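Local coordinates for protein aryl acylamidase (bacterium CSBL00001, PDB 4YJ6) that probably hydrolyses the amide bond of N-acylated aromatic amines, at residues P398-C402 with W430-Y434; G440-V446 with M458-R464; G186-I190 with G199-S203. All blocks are in the same frame, centred on the assembly; numbering follows the deposited sequence.

Interaction 1 of 3, residues P398-C402 with W430-Y434; sequences PTLAC and WCMTY
M432, a selenomethionine here, folds its side chain back at chi3 (-76°) so that its terminal methyl fills the hollow formed by the turning backbone of P398-C402. CE lies 3.3 Å from P398 O and 3.7 Å from P398 CB, and it also reaches the carbonyl carbon of L400; a flexible, unbranched chain suits so narrow a place. One backbone bond fixes the fit, A401 N to W430 O at 3.0 Å, with the donor in the carbonyl plane. Small A401 then lets its CB rest against the CB of W430. The indole stands beside L400, whose methyls meet CZ3, and the sulfur of C402 comes obliquely to the ring, SG lying 4.2 Å from the centroid of the W430 five-membered ring and 39° off its normal. C431 SG lies over the opposite face, offset toward the rim, and the W194 ring meets the indole with its plane nearly parallel. At the far end the methyls of T399 and T433 touch, CG2 to CG2, at 3.6 Å. The whole buried junction joins the loop leaving strand 394-398 to the approach to helix 434-439, with helix 190-195 packed beside it through A193 and W194.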
loop_
_atom_site.group_PDB
_atom_site.type_symbol
_atom_site.label_atom_id
_atom_site.label_comp_id
_atom_site.label_asym_id
_atom_site.label_seq_id
_atom_site.Cartn_x
_atom_site.Cartn_y
_atom_site.Cartn_z
ATOM N N PRO A 398 -14.351 -7.653 -2.909
ATOM C CA PRO A 398 -13.687 -6.691 -3.790
ATOM C C PRO A 398 -12.776 -5.828 -2.926
ATOM O O PRO A 398 -13.143 -5.503 -1.799
ATOM C CB PRO A 398 -14.837 -5.817 -4.349
ATOM C CG PRO A 398 -16.146 -6.558 -3.945
ATOM C CD PRO A 398 -15.771 -7.323 -2.674
ATOM N N THR A 399 -11.620 -5.431 -3.438
ATOM C CA THR A 399 -10.766 -4.530 -2.653
ATOM C C THR A 399 -11.469 -3.199 -2.408
ATOM O O THR A 399 -11.409 -2.664 -1.307
ATOM C CB THR A 399 -9.454 -4.284 -3.408
ATOM O OG1 THR A 399 -8.911 -5.562 -3.739
ATOM C CG2 THR A 399 -8.438 -3.458 -2.568
ATOM N N LEU A 400 -12.134 -2.681 -3.455
ATOM C CA LEU A 400 -12.701 -1.351 -3.436
ATOM C C LEU A 400 -14.124 -1.346 -3.982
ATOM O O LEU A 400 -14.497 -2.221 -4.759
ATOM C CB LEU A 400 -11.902 -0.412 -4.335
ATOM C CG LEU A 400 -10.423 -0.347 -3.986
ATOM C CD1 LEU A 400 -9.698 0.496 -5.028
ATOM C CD2 LEU A 400 -10.303 0.266 -2.591
ATOM N N ALA A 401 -14.879 -0.327 -3.588
ATOM C CA ALA A 401 -16.299 -0.230 -3.992
ATOM C C ALA A 401 -16.495 0.455 -5.348
ATOM O O ALA A 401 -17.629 0.470 -5.855
ATOM C CB ALA A 401 -17.065 0.530 -2.947
ATOM N N CYS A 402 -15.441 1.045 -5.907
ATOM C CA CYS A 402 -15.571 1.777 -7.179
ATOM C C CYS A 402 -14.293 1.730 -8.007
ATOM O O CYS A 402 -13.208 1.400 -7.508
ATOM C CB CYS A 402 -15.954 3.241 -6.931
ATOM S SG CYS A 402 -14.735 4.181 -5.922
ATOM N N TRP A 430 -15.244 4.418 0.314
ATOM C CA TRP A 430 -15.288 3.351 -0.686
ATOM C C TRP A 430 -14.055 2.417 -0.574
ATOM O O TRP A 430 -13.927 1.436 -1.318
ATOM C CB TRP A 430 -15.347 3.992 -2.097
ATOM C CG TRP A 430 -14.320 5.116 -2.220
ATOM C CD1 TRP A 430 -14.475 6.414 -1.832
ATOM C CD2 TRP A 430 -12.972 5.002 -2.705
ATOM N NE1 TRP A 430 -13.302 7.115 -2.041
ATOM C CE2 TRP A 430 -12.379 6.271 -2.601
ATOM C CE3 TRP A 430 -12.224 3.948 -3.246
ATOM C CZ2 TRP A 430 -11.035 6.514 -2.980
ATOM C CZ3 TRP A 430 -10.913 4.185 -3.638
ATOM C CH2 TRP A 430 -10.341 5.459 -3.520
ATOM N N CYS A 431 -13.141 2.732 0.343
ATOM C CA CYS A 431 -11.945 1.904 0.521
ATOM C C CYS A 431 -12.249 0.828 1.566
ATOM O O CYS A 431 -11.852 0.966 2.737
ATOM C CB CYS A 431 -10.749 2.754 0.994
ATOM S SG CYS A 431 -10.432 4.183 -0.105
HETATM N N MSE A 432 -12.927 -0.239 1.136
HETATM C CA MSE A 432 -13.447 -1.268 2.040
HETATM C C MSE A 432 -12.345 -1.998 2.784
HETATM O O MSE A 432 -12.598 -2.627 3.802
HETATM C CB MSE A 432 -14.323 -2.224 1.238
HETATM C CG MSE A 432 -15.387 -1.427 0.551
HETATM SE SE MSE A 432 -16.674 -2.711 -0.140
HETATM C CE MSE A 432 -15.717 -3.403 -1.673
ATOM N N THR A 433 -11.131 -1.882 2.242
ATOM C CA THR A 433 -9.889 -2.302 2.908
ATOM C C THR A 433 -9.750 -1.847 4.363
ATOM O O THR A 433 -9.029 -2.504 5.140
ATOM C CB THR A 433 -8.702 -1.655 2.153
ATOM O OG1 THR A 433 -9.010 -0.288 1.845
ATOM C CG2 THR A 433 -8.518 -2.364 0.821
ATOM N N TYR A 434 -10.376 -0.724 4.747
ATOM C CA TYR A 434 -10.083 -0.198 6.089
ATOM C C TYR A 434 -10.544 -1.162 7.188
ATOM O O TYR A 434 -10.101 -1.009 8.348
ATOM C CB TYR A 434 -10.634 1.229 6.343
ATOM C CG TYR A 434 -12.154 1.387 6.355
ATOM C CD1 TYR A 434 -12.934 0.827 7.378
ATOM C CD2 TYR A 434 -12.791 2.156 5.385
ATOM C CE1 TYR A 434 -14.327 0.988 7.391
ATOM C CE2 TYR A 434 -14.166 2.325 5.386
ATOM C CZ TYR A 434 -14.929 1.742 6.389
ATOM O OH TYR A 434 -16.308 1.919 6.395
#

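Interaction 2 of 3, residues G440-V446 with M458-R464; sequences GHPSASV and MLIIGDR
The segments G440-V446 and M458-R464 pair antiparallel, their strand axes 4.6 Å apart at closest approach and 158° apart in direction, with A444-I460 and V446-M458 as hydrogen-bonded pairs and S443-I461 and S445-L459 as non-hydrogen-bonded ones. A444 and I460 exchange both of their bonds, I460 N to A444 O measuring 2.9 Å; V446 and M458 do the same, and G462 N adds one more, to P442 O. On the face carrying A444, V446, M458 and I460 the side chains are purely apolar. The selenomethionine M458 lies alongside V446 and bends at chi3 (76°), which presses its CE to within 3.5 Å of V446 CG2, a tight methyl contact. The end of I460 instead crosses V446 at about a right angle, CD1 to CG1 at 3.8 Å. This is the beta hairpin of strands 443-451 and 454-462 in the middle of the large mixed sheet of the amidase fold, and helices 467-480 and 284-299 cover the apolar face. The other face is partly polar: S443 OG bonds to Q201 and S445 OG to T399, while L459 lays CD1 3.4 Å from A444 O and beside S443. Farther along, the aliphatic part of R464 passes over one face of the H441 imidazole in a CH-pi contact, CG 3.9 Å from the H441 ring centroid, and ring and guanidinium planes stand nearly perpendicular. G462 O lies at the edge of the same ring, in its plane, 3.3 Å from H441 CD2. S439 holds both partners, through OG to H441 ND1 and through its carbonyl to R464 NH1. G440, with positive phi just after helix 434-439, has no side chain to meet the R464 guanidinium, and R464 CD lies 3.7 Å from G440 C.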
loop_
_atom_site.group_PDB
_atom_site.type_symbol
_atom_site.label_atom_id
_atom_site.label_comp_id
_atom_site.label_asym_id
_atom_site.label_seq_id
_atom_site.Cartn_x
_atom_site.Cartn_y
_atom_site.Cartn_z
ATOM N N GLY A 440 -6.784 -6.152 12.021
ATOM C CA GLY A 440 -5.414 -6.627 12.163
ATOM C C GLY A 440 -5.088 -7.824 11.277
ATOM O O GLY A 440 -3.960 -8.281 11.247
ATOM N N HIS A 441 -6.068 -8.320 10.536
ATOM C CA HIS A 441 -5.875 -9.495 9.665
ATOM C C HIS A 441 -5.015 -9.166 8.474
ATOM O O HIS A 441 -5.118 -8.079 7.946
ATOM C CB HIS A 441 -7.257 -9.942 9.146
ATOM C CG HIS A 441 -8.145 -10.442 10.228
ATOM N ND1 HIS A 441 -8.748 -9.606 11.154
ATOM C CD2 HIS A 441 -8.489 -11.706 10.577
ATOM C CE1 HIS A 441 -9.421 -10.340 12.014
ATOM N NE2 HIS A 441 -9.272 -11.618 11.698
ATOM N N PRO A 442 -4.173 -10.106 8.038
ATOM C CA PRO A 442 -3.395 -9.910 6.813
ATOM C C PRO A 442 -4.329 -9.948 5.577
ATOM O O PRO A 442 -5.278 -10.723 5.599
ATOM C CB PRO A 442 -2.477 -11.133 6.796
ATOM C CG PRO A 442 -3.291 -12.256 7.503
ATOM C CD PRO A 442 -3.980 -11.451 8.634
ATOM N N SER A 443 -4.043 -9.175 4.533
ATOM C CA SER A 443 -4.828 -9.270 3.318
ATOM C C SER A 443 -3.989 -8.794 2.141
ATOM O O SER A 443 -3.022 -8.056 2.326
ATOM C CB SER A 443 -6.119 -8.429 3.428
ATOM O OG SER A 443 -5.846 -7.029 3.488
ATOM N N ALA A 444 -4.372 -9.202 0.938
ATOM C CA ALA A 444 -3.653 -8.725 -0.239
ATOM C C ALA A 444 -4.662 -8.426 -1.328
ATOM O O ALA A 444 -5.640 -9.140 -1.474
ATOM C CB ALA A 444 -2.647 -9.785 -0.717
ATOM N N SER A 445 -4.410 -7.367 -2.085
ATOM C CA SER A 445 -5.221 -7.092 -3.262
ATOM C C SER A 445 -4.592 -7.807 -4.465
ATOM O O SER A 445 -3.441 -7.542 -4.804
ATOM C CB SER A 445 -5.333 -5.601 -3.538
ATOM O OG SER A 445 -6.200 -5.398 -4.668
ATOM N N VAL A 446 -5.366 -8.693 -5.099
ATOM C CA VAL A 446 -4.953 -9.379 -6.328
ATOM C C VAL A 446 -5.705 -8.817 -7.545
ATOM O O VAL A 446 -6.924 -8.657 -7.515
ATOM C CB VAL A 446 -5.182 -10.931 -6.289
ATOM C CG1 VAL A 446 -4.281 -11.566 -5.232
ATOM C CG2 VAL A 446 -6.646 -11.321 -5.996
HETATM N N MSE A 458 -9.382 -7.833 -6.251
HETATM C CA MSE A 458 -10.060 -8.646 -5.248
HETATM C C MSE A 458 -9.188 -8.771 -4.003
HETATM O O MSE A 458 -7.984 -8.973 -4.111
HETATM C CB MSE A 458 -10.301 -10.040 -5.799
HETATM C CG MSE A 458 -10.665 -10.989 -4.701
HETATM SE SE MSE A 458 -11.245 -12.638 -5.578
HETATM C CE MSE A 458 -9.531 -13.294 -6.065
ATOM N N LEU A 459 -9.791 -8.603 -2.825
ATOM C CA LEU A 459 -9.027 -8.711 -1.577
ATOM C C LEU A 459 -9.138 -10.128 -1.056
ATOM O O LEU A 459 -10.230 -10.692 -0.981
ATOM C CB LEU A 459 -9.608 -7.755 -0.534
ATOM C CG LEU A 459 -8.678 -7.559 0.683
ATOM C CD1 LEU A 459 -7.416 -6.797 0.209
ATOM C CD2 LEU A 459 -9.390 -6.757 1.775
ATOM N N ILE A 460 -7.993 -10.718 -0.736
ATOM C CA ILE A 460 -7.944 -11.995 -0.063
ATOM C C ILE A 460 -7.538 -11.742 1.380
ATOM O O ILE A 460 -6.456 -11.190 1.627
ATOM C CB ILE A 460 -6.872 -12.886 -0.733
ATOM C CG1 ILE A 460 -7.206 -13.086 -2.224
ATOM C CG2 ILE A 460 -6.685 -14.237 0.030
ATOM C CD1 ILE A 460 -6.177 -13.963 -2.992
ATOM N N ILE A 461 -8.393 -12.124 2.326
ATOM C CA ILE A 461 -8.104 -11.894 3.741
ATOM C C ILE A 461 -7.846 -13.229 4.442
ATOM O O ILE A 461 -8.622 -14.196 4.251
ATOM C CB ILE A 461 -9.313 -11.189 4.432
ATOM C CG1 ILE A 461 -9.729 -9.917 3.663
ATOM C CG2 ILE A 461 -8.966 -10.869 5.916
ATOM C CD1 ILE A 461 -10.993 -9.174 4.292
ATOM N N GLY A 462 -6.781 -13.301 5.258
ATOM C CA GLY A 462 -6.555 -14.483 6.073
ATOM C C GLY A 462 -6.889 -14.254 7.523
ATOM O O GLY A 462 -7.142 -13.122 7.951
ATOM N N ASP A 463 -6.885 -15.349 8.283
ATOM C CA ASP A 463 -7.060 -15.291 9.738
ATOM C C ASP A 463 -5.892 -14.495 10.310
ATOM O O ASP A 463 -4.875 -14.282 9.637
ATOM C CB ASP A 463 -7.020 -16.724 10.282
ATOM C CG ASP A 463 -7.488 -16.854 11.712
ATOM O OD1 ASP A 463 -8.031 -15.905 12.310
ATOM O OD2 ASP A 463 -7.339 -17.985 12.232
ATOM N N ARG A 464 -6.041 -14.042 11.552
ATOM C CA ARG A 464 -4.892 -13.381 12.197
ATOM C C ARG A 464 -3.636 -14.221 12.055
ATOM O O ARG A 464 -3.638 -15.416 12.316
ATOM C CB ARG A 464 -5.206 -13.092 13.690
ATOM C CG ARG A 464 -6.301 -12.000 13.891
ATOM C CD ARG A 464 -5.789 -10.524 13.716
ATOM N NE ARG A 464 -4.800 -10.215 14.720
ATOM C CZ ARG A 464 -4.807 -9.209 15.591
ATOM N NH1 ARG A 464 -5.708 -8.201 15.628
ATOM N NH2 ARG A 464 -3.805 -9.173 16.408
#

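Interaction 3 of 3, residues G186-I190 with G199-S203; sequences GSIRI and GFQPS. With PO4 (phosphate ion), chain B.
A bend at chi3 (-76°) turns the guanidinium of R189 broadside to Q201, whose chain leaves opposite its own backbone N (chi1 171°) and then bends at chi2 to bring OE1 over the centre of that flat group. The arginine belongs to the glycine- and serine-rich signature loop of the amidase family, here packed on strand 198-201. OE1 of Q201 stands 3.1 Å from R189 CZ. Coming from above the plane, it meets no N-H squarely, and the attraction is probably that of a partly negative oxygen for a delocalised positive charge. The in-plane donors serve others, NH2 forming a salt bridge with D183, while Q201 OE1 accepts from S443 and T436. Q201 NE2 bonds to H441 O and, from above the carbonyl plane, to P202 O at 2.9 Å. Beside this polar pair I188 is the apolar wedge: its CG2 lies 3.5 Å from F200 N. G199, lacking a side chain, lets the strand approach until its CA is 4.8 Å from that of R189. G186 O receives the amides of R189 and I190 from opposite faces. At S187, OG donates to O3 of a phosphate ion, probably from the crystallisation liquor, at 2.6 Å.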
loop_
_atom_site.group_PDB
_atom_site.type_symbol
_atom_site.label_atom_id
_atom_site.label_comp_id
_atom_site.label_asym_id
_atom_site.label_seq_id
_atom_site.Cartn_x
_atom_site.Cartn_y
_atom_site.Cartn_z
ATOM N N GLY A 186 -6.008 1.169 4.121
ATOM C CA GLY A 186 -6.000 0.374 2.919
ATOM C C GLY A 186 -4.889 0.698 1.932
ATOM O O GLY A 186 -4.842 0.103 0.867
ATOM N N SER A 187 -3.966 1.581 2.286
ATOM C CA SER A 187 -3.186 2.227 1.234
ATOM C C SER A 187 -2.043 1.465 0.569
ATOM O O SER A 187 -1.438 1.987 -0.353
ATOM C CB SER A 187 -2.717 3.581 1.736
ATOM O OG SER A 187 -3.871 4.423 1.837
ATOM N N ILE A 188 -1.745 0.239 0.999
ATOM C CA ILE A 188 -0.923 -0.656 0.184
ATOM C C ILE A 188 -1.803 -1.259 -0.916
ATOM O O ILE A 188 -1.344 -1.562 -2.026
ATOM C CB ILE A 188 -0.372 -1.794 1.068
ATOM C CG1 ILE A 188 0.757 -1.245 1.956
ATOM C CG2 ILE A 188 0.165 -2.974 0.227
ATOM C CD1 ILE A 188 0.991 -2.147 3.172
ATOM N N ARG A 189 -3.077 -1.448 -0.581
ATOM C CA ARG A 189 -3.986 -2.269 -1.358
ATOM C C ARG A 189 -4.840 -1.447 -2.327
ATOM O O ARG A 189 -5.156 -1.911 -3.429
ATOM C CB ARG A 189 -4.916 -3.046 -0.376
ATOM C CG ARG A 189 -4.097 -4.022 0.505
ATOM C CD ARG A 189 -4.898 -4.526 1.719
ATOM N NE ARG A 189 -4.979 -3.483 2.741
ATOM C CZ ARG A 189 -5.952 -3.440 3.667
ATOM N NH1 ARG A 189 -6.963 -4.323 3.638
ATOM N NH2 ARG A 189 -5.932 -2.504 4.590
ATOM N N ILE A 190 -5.249 -0.263 -1.894
ATOM C CA ILE A 190 -6.121 0.621 -2.698
ATOM C C ILE A 190 -5.490 0.943 -4.066
ATOM O O ILE A 190 -6.082 0.651 -5.106
ATOM C CB ILE A 190 -6.406 1.922 -1.941
ATOM C CG1 ILE A 190 -7.254 1.642 -0.690
ATOM C CG2 ILE A 190 -7.143 2.929 -2.829
ATOM C CD1 ILE A 190 -7.112 2.747 0.365
ATOM N N GLY A 199 -0.803 -5.981 -3.953
ATOM C CA GLY A 199 -0.470 -5.195 -2.775
ATOM C C GLY A 199 -0.625 -6.074 -1.556
ATOM O O GLY A 199 -1.739 -6.535 -1.289
ATOM N N PHE A 200 0.459 -6.273 -0.793
ATOM C CA PHE A 200 0.423 -7.194 0.351
ATOM C C PHE A 200 0.443 -6.431 1.681
ATOM O O PHE A 200 1.455 -5.772 1.991
ATOM C CB PHE A 200 1.613 -8.185 0.335
ATOM C CG PHE A 200 1.428 -9.308 1.321
ATOM C CD1 PHE A 200 0.754 -10.461 0.938
ATOM C CD2 PHE A 200 1.868 -9.195 2.623
ATOM C CE1 PHE A 200 0.534 -11.502 1.837
ATOM C CE2 PHE A 200 1.662 -10.226 3.537
ATOM C CZ PHE A 200 0.972 -11.374 3.143
ATOM N N GLN A 201 -0.650 -6.530 2.449
ATOM C CA GLN A 201 -0.783 -5.879 3.766
ATOM C C GLN A 201 -0.610 -6.960 4.848
ATOM O O GLN A 201 -1.497 -7.803 5.047
ATOM C CB GLN A 201 -2.154 -5.165 3.884
ATOM C CG GLN A 201 -2.468 -4.633 5.324
ATOM C CD GLN A 201 -3.541 -5.474 5.972
ATOM O OE1 GLN A 201 -4.640 -5.605 5.416
ATOM N NE2 GLN A 201 -3.240 -6.074 7.120
ATOM N N PRO A 202 0.527 -6.945 5.541
ATOM C CA PRO A 202 0.819 -8.048 6.470
ATOM C C PRO A 202 -0.019 -8.012 7.739
ATOM O O PRO A 202 -0.615 -6.975 8.080
ATOM C CB PRO A 202 2.321 -7.818 6.861
ATOM C CG PRO A 202 2.795 -6.673 6.054
ATOM C CD PRO A 202 1.586 -5.920 5.524
ATOM N N SER A 203 -0.025 -9.131 8.471
ATOM C CA SER A 203 -0.658 -9.179 9.784
ATOM C C SER A 203 -0.090 -8.095 10.674
ATOM O O SER A 203 1.107 -7.821 10.597
ATOM C CB SER A 203 -0.327 -10.533 10.453
ATOM O OG SER A 203 -0.911 -11.599 9.717
HETATM P P PO4 B . -3.658 5.607 4.853
HETATM O O1 PO4 B . -4.821 6.467 4.321
HETATM O O2 PO4 B . -3.740 5.749 6.353
HETATM O O3 PO4 B . -3.904 4.202 4.425
HETATM O O4 PO4 B . -2.312 6.106 4.385
#

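All three contacts are mainly buried, and interaction 3 lies nearest the centre of the chain; only interaction 2 frays toward the surface, at D463 and R464. Interactions 2 and 3 share the large mixed sheet, where strands 198-201 and 443-451 are neighbours, and Q201 joins them by bonding to both H441 O and S443 OG. Interaction 1 meets interaction 2 through the hydroxyls of T399 and S445, and interaction 3 through a weak bond from R189 NH1 to T433 O. Their chemistry follows their place: regular backbone pairing in the hairpin, sulfur, selenium and methyl packing between irregular loops in interaction 1, and charge against amide beside the G186-I190 loop that holds the phosphate ion.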